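Long-range contacts in aminotransferase, class V family protein (Trichomonas vaginalis, PDB 5F8V), which probably catalyses the pyridoxal-phosphate-dependent exchange of an amino group between O-phospho-L-serine and 2-oxoglutarate, a step of serine biosynthesis: residues Arg5-Ser10 with Arg331-Leu336; Phe87-His93 with Met218-Lys224; Lys192-Ala198 with Ser210-Arg215. One frame throughout, in Å; residues are numbered along the deposited sequence.

How the interactions relate
Interaction 3 is the central piece: its hairpin of strands 193-199 and 209-215 belongs to the seven-stranded mixed sheet, and the connection between these strands carries Lys-202, the lysine that bears the pyridoxal phosphate. Interaction 2 packs against the end of that hairpin away from the connecting loop, with centres about 14 Å apart; Phe-89 CZ lies 3.6 Å from Ile-214 CG2, and Met-218 CG lies 3.7 Å from Gly-194 CA. Interaction 1 lies on the other side of the chain's centre, about 31 Å from interaction 3 and 43 Å from interaction 2, centre to centre. In sequence the three are nested, 192-198/210-215 inside 87-93/218-224 inside 5-10/331-336.

Interaction 1: Arg5-Ser10 with Arg331-Leu336; sequences RAYNFS and RKLLTL
Leu-333 CD2 touches two aromatic side chains of the other segment, 3.7 Å from Tyr-7 CD2 and the same distance from Phe-9 CE2. Against Tyr-7 it comes in obliquely; at Phe-9 the methyl lies at the ring edge, the two side chains running side by side in the same direction. Leu-336 joins from further along, its CD2 over a face of the Phe-9 ring and its CG 4.1 Å from Phe-9 CD2. Phe-9 CG is anti to its own carbonyl carbon (chi1 -65°), which carries the ring alongside both leucines. Ala-6 and Leu-334 meet separately: Ala-6 CB touches Leu-334 CD1 at 3.5 Å, a tight carbon contact, and the bent chain of Lys-332 lays CE against Ala-6 CB as well.

The backbones are joined by three bonds. Tyr-7 N donates to Lys-332 O, Leu-334 N reaches Tyr-7 O in an almost straight 2.9 Å bond, and Phe-9 N closes the ladder on Leu-334 O at 3.0 Å. Just beyond, Asn-8 OD1 accepts from Ser-10 N in an Asx turn, while its ND2 bonds to Glu-40 O of the second subunit. Helix 355-367 lies against Tyr-7, Leu-333 and Leu-336. Lys-332, with positive phi, is the C-prime residue of the Schellman motif ending helix 318-329, and the chain passes from there straight into a two-stranded parallel sheet with the N-terminal strand.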
# COMPACT_ATOMS: atom_id res chain seq x y z
N ARG A 5 -14.14 -6.32 23.47
CA ARG A 5 -13.81 -6.90 22.13
C ARG A 5 -15.03 -7.63 21.58
O ARG A 5 -15.66 -8.43 22.30
CB ARG A 5 -12.64 -7.88 22.23
CG ARG A 5 -11.33 -7.26 22.69
CD ARG A 5 -10.60 -6.57 21.55
NE ARG A 5 -10.07 -7.56 20.61
CZ ARG A 5 -9.60 -7.30 19.39
NH1 ARG A 5 -9.57 -6.05 18.92
NH2 ARG A 5 -9.14 -8.30 18.64
N ALA A 6 -15.38 -7.36 20.33
CA ALA A 6 -16.49 -8.04 19.66
C ALA A 6 -16.00 -9.36 19.08
O ALA A 6 -14.80 -9.59 18.95
CB ALA A 6 -17.07 -7.16 18.58
N TYR A 7 -16.95 -10.23 18.75
CA TYR A 7 -16.67 -11.41 17.96
C TYR A 7 -16.75 -11.03 16.48
O TYR A 7 -17.84 -10.83 15.94
CB TYR A 7 -17.67 -12.52 18.28
CG TYR A 7 -17.64 -13.00 19.71
CD1 TYR A 7 -16.43 -13.27 20.36
CD2 TYR A 7 -18.83 -13.20 20.42
CE1 TYR A 7 -16.41 -13.73 21.67
CE2 TYR A 7 -18.81 -13.66 21.73
CZ TYR A 7 -17.60 -13.92 22.35
OH TYR A 7 -17.57 -14.38 23.63
N ASN A 8 -15.59 -10.93 15.84
CA ASN A 8 -15.45 -10.31 14.54
C ASN A 8 -15.29 -11.36 13.43
O ASN A 8 -14.25 -12.01 13.33
CB ASN A 8 -14.24 -9.38 14.59
CG ASN A 8 -14.02 -8.61 13.30
OD1 ASN A 8 -14.87 -8.57 12.42
ND2 ASN A 8 -12.87 -7.98 13.19
N PHE A 9 -16.33 -11.51 12.61
CA PHE A 9 -16.29 -12.45 11.49
C PHE A 9 -16.11 -11.77 10.13
O PHE A 9 -16.49 -12.33 9.12
CB PHE A 9 -17.56 -13.31 11.52
CG PHE A 9 -17.66 -14.20 12.72
CD1 PHE A 9 -17.00 -15.43 12.75
CD2 PHE A 9 -18.40 -13.82 13.83
CE1 PHE A 9 -17.09 -16.25 13.87
CE2 PHE A 9 -18.49 -14.64 14.94
CZ PHE A 9 -17.84 -15.86 14.96
N SER A 10 -15.50 -10.59 10.10
CA SER A 10 -15.28 -9.89 8.84
C SER A 10 -14.37 -10.71 7.92
O SER A 10 -13.36 -11.24 8.36
CB SER A 10 -14.66 -8.52 9.05
OG SER A 10 -14.38 -7.93 7.78
N ARG A 331 -26.07 -9.92 19.53
CA ARG A 331 -25.17 -10.68 20.41
C ARG A 331 -23.67 -10.38 20.17
O ARG A 331 -22.80 -11.17 20.56
CB ARG A 331 -25.41 -12.18 20.22
CG ARG A 331 -26.82 -12.64 20.52
CD ARG A 331 -27.08 -14.03 19.96
NE ARG A 331 -28.25 -14.64 20.60
CZ ARG A 331 -28.24 -15.69 21.43
NH1 ARG A 331 -27.11 -16.34 21.76
NH2 ARG A 331 -29.40 -16.12 21.94
N LYS A 332 -23.36 -9.25 19.54
CA LYS A 332 -21.98 -8.87 19.19
C LYS A 332 -21.21 -9.89 18.31
O LYS A 332 -19.98 -9.98 18.35
CB LYS A 332 -21.19 -8.49 20.46
CG LYS A 332 -21.51 -7.10 21.00
CD LYS A 332 -20.50 -6.62 22.04
CE LYS A 332 -19.16 -6.20 21.43
NZ LYS A 332 -19.18 -4.90 20.68
N LEU A 333 -21.96 -10.65 17.50
CA LEU A 333 -21.39 -11.52 16.48
C LEU A 333 -21.50 -10.70 15.20
O LEU A 333 -22.57 -10.58 14.62
CB LEU A 333 -22.18 -12.83 16.37
CG LEU A 333 -22.19 -13.74 17.60
CD1 LEU A 333 -23.39 -14.67 17.58
CD2 LEU A 333 -20.90 -14.54 17.70
N LEU A 334 -20.39 -10.08 14.80
CA LEU A 334 -20.40 -9.04 13.77
C LEU A 334 -19.95 -9.52 12.40
O LEU A 334 -19.03 -10.34 12.28
CB LEU A 334 -19.51 -7.87 14.21
CG LEU A 334 -19.91 -7.18 15.53
CD1 LEU A 334 -18.94 -6.05 15.85
CD2 LEU A 334 -21.34 -6.66 15.48
N THR A 335 -20.61 -8.98 11.37
CA THR A 335 -20.30 -9.22 9.95
C THR A 335 -20.49 -10.68 9.55
O THR A 335 -19.67 -11.30 8.87
CB THR A 335 -18.90 -8.68 9.57
OG1 THR A 335 -18.73 -7.38 10.14
CG2 THR A 335 -18.73 -8.57 8.04
N LEU A 336 -21.62 -11.23 10.00
CA LEU A 336 -22.09 -12.53 9.53
C LEU A 336 -22.93 -12.39 8.27
O LEU A 336 -23.34 -13.39 7.70
CB LEU A 336 -22.84 -13.26 10.65
CG LEU A 336 -21.85 -13.89 11.63
CD1 LEU A 336 -22.41 -13.99 13.02
CD2 LEU A 336 -21.39 -15.26 11.14

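Interaction 2: Phe87-His93 with Met218-Lys224; sequences FNFIGEH and MLERPVK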
# COMPACT_ATOMS: atom_id res chain seq x y z
N PHE A 87 2.05 -9.37 -16.63
CA PHE A 87 3.20 -8.53 -16.98
C PHE A 87 4.52 -9.27 -16.75
O PHE A 87 5.39 -9.24 -17.62
CB PHE A 87 3.24 -7.22 -16.18
CG PHE A 87 2.43 -6.11 -16.77
CD1 PHE A 87 2.81 -5.53 -17.98
CD2 PHE A 87 1.29 -5.64 -16.12
CE1 PHE A 87 2.07 -4.51 -18.53
CE2 PHE A 87 0.55 -4.61 -16.67
CZ PHE A 87 0.94 -4.04 -17.88
N ASN A 88 4.61 -9.95 -15.61
CA ASN A 88 5.84 -10.59 -15.15
C ASN A 88 6.12 -12.01 -15.66
O ASN A 88 7.29 -12.39 -15.77
CB ASN A 88 5.88 -10.62 -13.60
CG ASN A 88 6.30 -9.29 -13.00
OD1 ASN A 88 7.49 -9.02 -12.84
ND2 ASN A 88 5.32 -8.46 -12.62
N PHE A 89 5.08 -12.79 -15.94
CA PHE A 89 5.24 -14.25 -16.13
C PHE A 89 4.71 -14.86 -17.43
O PHE A 89 4.86 -16.08 -17.62
CB PHE A 89 4.61 -15.00 -14.94
CG PHE A 89 5.19 -14.64 -13.61
CD1 PHE A 89 6.55 -14.78 -13.35
CD2 PHE A 89 4.36 -14.18 -12.58
CE1 PHE A 89 7.07 -14.44 -12.11
CE2 PHE A 89 4.88 -13.85 -11.34
CZ PHE A 89 6.24 -13.99 -11.11
N ILE A 90 4.11 -14.08 -18.31
CA ILE A 90 3.78 -14.57 -19.65
C ILE A 90 5.06 -14.97 -20.39
O ILE A 90 5.12 -16.01 -21.04
CB ILE A 90 2.97 -13.54 -20.48
CG1 ILE A 90 1.54 -13.44 -19.92
CG2 ILE A 90 2.92 -13.92 -21.96
CD1 ILE A 90 0.74 -12.28 -20.47
N GLY A 91 6.09 -14.13 -20.26
CA GLY A 91 7.33 -14.29 -21.01
C GLY A 91 7.05 -14.20 -22.50
O GLY A 91 6.35 -13.29 -22.95
N GLU A 92 7.55 -15.19 -23.24
CA GLU A 92 7.33 -15.30 -24.68
C GLU A 92 6.27 -16.36 -25.01
O GLU A 92 6.09 -16.70 -26.18
CB GLU A 92 8.64 -15.67 -25.40
CG GLU A 92 9.85 -14.79 -25.09
CD GLU A 92 9.83 -13.43 -25.79
OE1 GLU A 92 8.74 -12.97 -26.23
OE2 GLU A 92 10.91 -12.82 -25.90
N HIS A 93 5.58 -16.89 -24.00
CA HIS A 93 4.55 -17.91 -24.22
C HIS A 93 3.33 -17.31 -24.92
O HIS A 93 3.06 -16.12 -24.81
CB HIS A 93 4.14 -18.57 -22.91
CG HIS A 93 5.26 -19.31 -22.25
ND1 HIS A 93 6.08 -18.73 -21.30
CD2 HIS A 93 5.71 -20.58 -22.40
CE1 HIS A 93 6.98 -19.61 -20.91
NE2 HIS A 93 6.78 -20.74 -21.56
N MET A 218 11.42 -18.19 -12.83
CA MET A 218 10.26 -17.47 -13.39
C MET A 218 10.60 -16.02 -13.73
O MET A 218 10.10 -15.48 -14.71
CB MET A 218 9.05 -17.50 -12.44
CG MET A 218 8.50 -18.89 -12.15
SD MET A 218 7.70 -19.65 -13.58
CE MET A 218 6.22 -18.66 -13.72
N LEU A 219 11.46 -15.40 -12.93
CA LEU A 219 11.93 -14.03 -13.19
C LEU A 219 13.02 -13.91 -14.26
O LEU A 219 13.33 -12.80 -14.69
CB LEU A 219 12.39 -13.38 -11.89
CG LEU A 219 11.28 -13.16 -10.86
CD1 LEU A 219 11.88 -12.60 -9.58
CD2 LEU A 219 10.20 -12.23 -11.40
N GLU A 220 13.58 -15.04 -14.70
CA GLU A 220 14.43 -15.04 -15.90
C GLU A 220 13.61 -14.73 -17.18
O GLU A 220 14.19 -14.35 -18.21
CB GLU A 220 15.17 -16.38 -16.05
CG GLU A 220 16.18 -16.66 -14.94
CD GLU A 220 16.90 -18.00 -15.07
OE1 GLU A 220 16.74 -18.70 -16.09
OE2 GLU A 220 17.65 -18.37 -14.13
N ARG A 221 12.29 -14.86 -17.11
CA ARG A 221 11.41 -14.55 -18.25
C ARG A 221 11.38 -13.04 -18.50
O ARG A 221 11.50 -12.26 -17.55
CB ARG A 221 9.99 -15.07 -18.00
CG ARG A 221 9.91 -16.57 -17.79
CD ARG A 221 8.50 -17.02 -17.49
NE ARG A 221 8.44 -18.48 -17.40
CZ ARG A 221 7.32 -19.20 -17.46
NH1 ARG A 221 6.13 -18.63 -17.61
NH2 ARG A 221 7.40 -20.52 -17.37
N PRO A 222 11.22 -12.63 -19.77
CA PRO A 222 11.20 -11.19 -20.05
C PRO A 222 9.86 -10.57 -19.65
O PRO A 222 8.82 -11.17 -19.88
CB PRO A 222 11.37 -11.14 -21.57
CG PRO A 222 10.76 -12.41 -22.06
CD PRO A 222 11.05 -13.43 -20.99
N VAL A 223 9.91 -9.40 -19.02
CA VAL A 223 8.71 -8.63 -18.66
C VAL A 223 8.04 -8.03 -19.90
O VAL A 223 8.72 -7.63 -20.85
CB VAL A 223 9.05 -7.51 -17.64
CG1 VAL A 223 9.90 -6.40 -18.27
CG2 VAL A 223 7.78 -6.93 -17.03
N LYS A 224 6.70 -7.98 -19.90
CA LYS A 224 5.95 -7.42 -21.03
C LYS A 224 6.08 -5.90 -21.05
O LYS A 224 6.20 -5.30 -19.98
CB LYS A 224 4.46 -7.80 -20.95
CG LYS A 224 4.15 -9.25 -21.27
CD LYS A 224 4.12 -9.50 -22.76
CE LYS A 224 3.86 -10.96 -23.07
NZ LYS A 224 4.09 -11.26 -24.50
O HOH W 1 6.04 -11.61 -19.19
O HOH W 2 4.13 -13.81 -25.48
O HOH W 3 6.82 -10.66 -25.46
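A helix C-terminus meets a loop here: the end of helix 78-89 and the turn after it receive the segment that follows strand 209-215. Arg-221 reaches in with an extended chain, and its NH1 donates to Phe-89 O at 2.8 Å, the acceptor lying in the guanidinium plane; Ala-149 O is a second acceptor for NH1. His-93 CE1 stands 3.4 Å above one face of the guanidinium, over its centre, with the two planes 41° apart, and Met-218 SD lies over the opposite face. His-93 is itself steadied by ND1 bonding to Ile-90 O at 2.9 Å. Phe-89 meets Met-218 at about a right angle, its CE1 3.7 Å from Met-218 CB.

At the other end Lys-224 N donates to Phe-87 O at 2.9 Å, a nearly straight bond (171°). A bend at chi2 (-80°) brings the lysine chain across Ile-90, and NZ bonds weakly to Gly-91 O. Water 1 ties Phe-87 O, Gly-91 N and Pro-222 O together; water 3 bridges Lys-224 NZ and Glu-92 OE1. Gly-91, first to leave the helical path and with positive phi, takes the second position of the type II' turn from Ile-90 to His-93.

Interaction 3: Lys192-Ala198 with Ser210-Arg215; sequences KVGCIFA and SVVIIR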
# COMPACT_ATOMS: atom_id res chain seq x y z
N LYS A 192 6.03 -27.52 -7.90
CA LYS A 192 4.88 -27.18 -8.76
C LYS A 192 4.62 -25.68 -8.93
O LYS A 192 3.79 -25.29 -9.76
CB LYS A 192 3.59 -27.79 -8.19
CG LYS A 192 3.59 -29.29 -8.02
CD LYS A 192 2.30 -29.75 -7.35
CE LYS A 192 2.18 -31.26 -7.36
NZ LYS A 192 1.96 -31.81 -8.73
N VAL A 193 5.31 -24.87 -8.12
CA VAL A 193 4.94 -23.47 -7.88
C VAL A 193 5.86 -22.48 -8.61
O VAL A 193 7.08 -22.47 -8.40
CB VAL A 193 5.00 -23.15 -6.37
CG1 VAL A 193 4.66 -21.68 -6.10
CG2 VAL A 193 4.07 -24.07 -5.59
N GLY A 194 5.26 -21.66 -9.47
CA GLY A 194 5.91 -20.51 -10.05
C GLY A 194 5.82 -19.31 -9.12
O GLY A 194 6.82 -18.64 -8.86
N CYS A 195 4.61 -19.04 -8.62
CA CYS A 195 4.36 -17.87 -7.78
C CYS A 195 3.20 -18.07 -6.80
O CYS A 195 2.18 -18.64 -7.16
CB CYS A 195 4.09 -16.65 -8.65
SG CYS A 195 3.72 -15.12 -7.75
N ILE A 196 3.39 -17.62 -5.56
CA ILE A 196 2.32 -17.55 -4.58
C ILE A 196 2.24 -16.12 -4.13
O ILE A 196 3.27 -15.47 -3.92
CB ILE A 196 2.57 -18.50 -3.38
CG1 ILE A 196 2.30 -19.94 -3.79
CG2 ILE A 196 1.70 -18.14 -2.18
CD1 ILE A 196 2.82 -20.99 -2.83
N PHE A 197 1.01 -15.63 -3.97
CA PHE A 197 0.81 -14.30 -3.39
C PHE A 197 -0.40 -14.25 -2.47
O PHE A 197 -1.31 -15.09 -2.54
CB PHE A 197 0.72 -13.23 -4.49
CG PHE A 197 -0.55 -13.24 -5.28
CD1 PHE A 197 -0.74 -14.16 -6.30
CD2 PHE A 197 -1.56 -12.30 -5.03
CE1 PHE A 197 -1.91 -14.16 -7.05
CE2 PHE A 197 -2.74 -12.31 -5.76
CZ PHE A 197 -2.91 -13.23 -6.77
N ALA A 198 -0.38 -13.24 -1.59
CA ALA A 198 -1.42 -13.03 -0.60
C ALA A 198 -1.41 -11.58 -0.13
O ALA A 198 -0.36 -11.06 0.25
CB ALA A 198 -1.21 -13.95 0.59
N SER A 210 0.93 -6.70 0.21
CA SER A 210 0.88 -8.10 -0.20
C SER A 210 2.25 -8.76 -0.07
O SER A 210 3.29 -8.10 -0.22
CB SER A 210 0.42 -8.23 -1.66
OG SER A 210 -0.86 -7.67 -1.88
N VAL A 211 2.23 -10.06 0.20
CA VAL A 211 3.41 -10.91 0.07
C VAL A 211 3.37 -11.55 -1.31
O VAL A 211 2.33 -12.06 -1.73
CB VAL A 211 3.45 -11.99 1.17
CG1 VAL A 211 4.34 -13.17 0.79
CG2 VAL A 211 3.91 -11.37 2.48
N VAL A 212 4.51 -11.52 -2.01
CA VAL A 212 4.67 -12.25 -3.27
C VAL A 212 5.90 -13.15 -3.12
O VAL A 212 6.99 -12.68 -2.79
CB VAL A 212 4.81 -11.31 -4.48
CG1 VAL A 212 4.62 -12.09 -5.78
CG2 VAL A 212 3.79 -10.17 -4.42
N ILE A 213 5.70 -14.44 -3.36
CA ILE A 213 6.77 -15.44 -3.28
C ILE A 213 6.95 -16.00 -4.68
O ILE A 213 6.01 -16.55 -5.24
CB ILE A 213 6.41 -16.56 -2.28
CG1 ILE A 213 6.36 -15.98 -0.86
CG2 ILE A 213 7.41 -17.71 -2.37
CD1 ILE A 213 5.87 -16.95 0.20
N ILE A 214 8.17 -15.88 -5.22
CA ILE A 214 8.43 -16.16 -6.65
C ILE A 214 9.60 -17.12 -6.84
O ILE A 214 10.68 -16.90 -6.28
CB ILE A 214 8.74 -14.87 -7.44
CG1 ILE A 214 7.68 -13.80 -7.18
CG2 ILE A 214 8.87 -15.18 -8.95
CD1 ILE A 214 8.03 -12.41 -7.69
N ARG A 215 9.40 -18.17 -7.64
CA ARG A 215 10.47 -19.11 -7.98
C ARG A 215 11.46 -18.38 -8.91
O ARG A 215 11.04 -17.75 -9.88
CB ARG A 215 9.90 -20.36 -8.66
CG ARG A 215 10.78 -21.60 -8.58
CD ARG A 215 10.72 -22.43 -9.86
NE ARG A 215 9.53 -23.25 -10.01
CZ ARG A 215 9.00 -23.63 -11.18
NH1 ARG A 215 9.54 -23.28 -12.35
NH2 ARG A 215 7.91 -24.38 -11.17
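Cys-195 and Val-212 meet on one face of the paired strands, where Cys-195 SG lies 3.7 Å from Val-212 CG1. The sulfur stands anti to its backbone N (chi1 178°) and also approaches Ile-214 CG1, at 4.2 Å. Phe-197 shares this face, but only its CB comes near Val-212 CG1: with chi1 at 73°, CG sits between the backbone N and the carbonyl carbon, and the ring leads away from the neighbouring strand. On the other face Ile-196 and Ile-213 stand opposite one another, their CB atoms 4.4 Å apart.

Between these faces runs the backbone ladder. Ile-196 and Ile-213 form a hydrogen-bonded pair, Ile-213 N to Ile-196 O at 2.7 Å and Ile-196 N to Ile-213 O at 2.8 Å, and Ala-198 with Val-211 forms the next. The two strands are an antiparallel beta hairpin within the large mixed sheet of this class-V aminotransferase, and the connection between them includes the lysine that carries the cofactor. Arg-215 N extends the ladder to Gly-194 O, with an N-H...O angle of 176°, just where the chain turns a corner. The Arg-215 side chain, bent at chi2 and chi3, folds back so that NE makes a weak bond to Val-193 O, while NH1 forms a salt bridge with Asp-217.

Strand 174-177 flanks the hairpin on the 193-199 side and strand 69-75 on the 209-215 side. Helix 78-89 covers the Cys-195 face: Ile-85 touches Cys-195, and Gln-81 and Phe-82 pack on Phe-197. Ser-210 OG bonds to Gly-76 O, just past the end of strand 69-75.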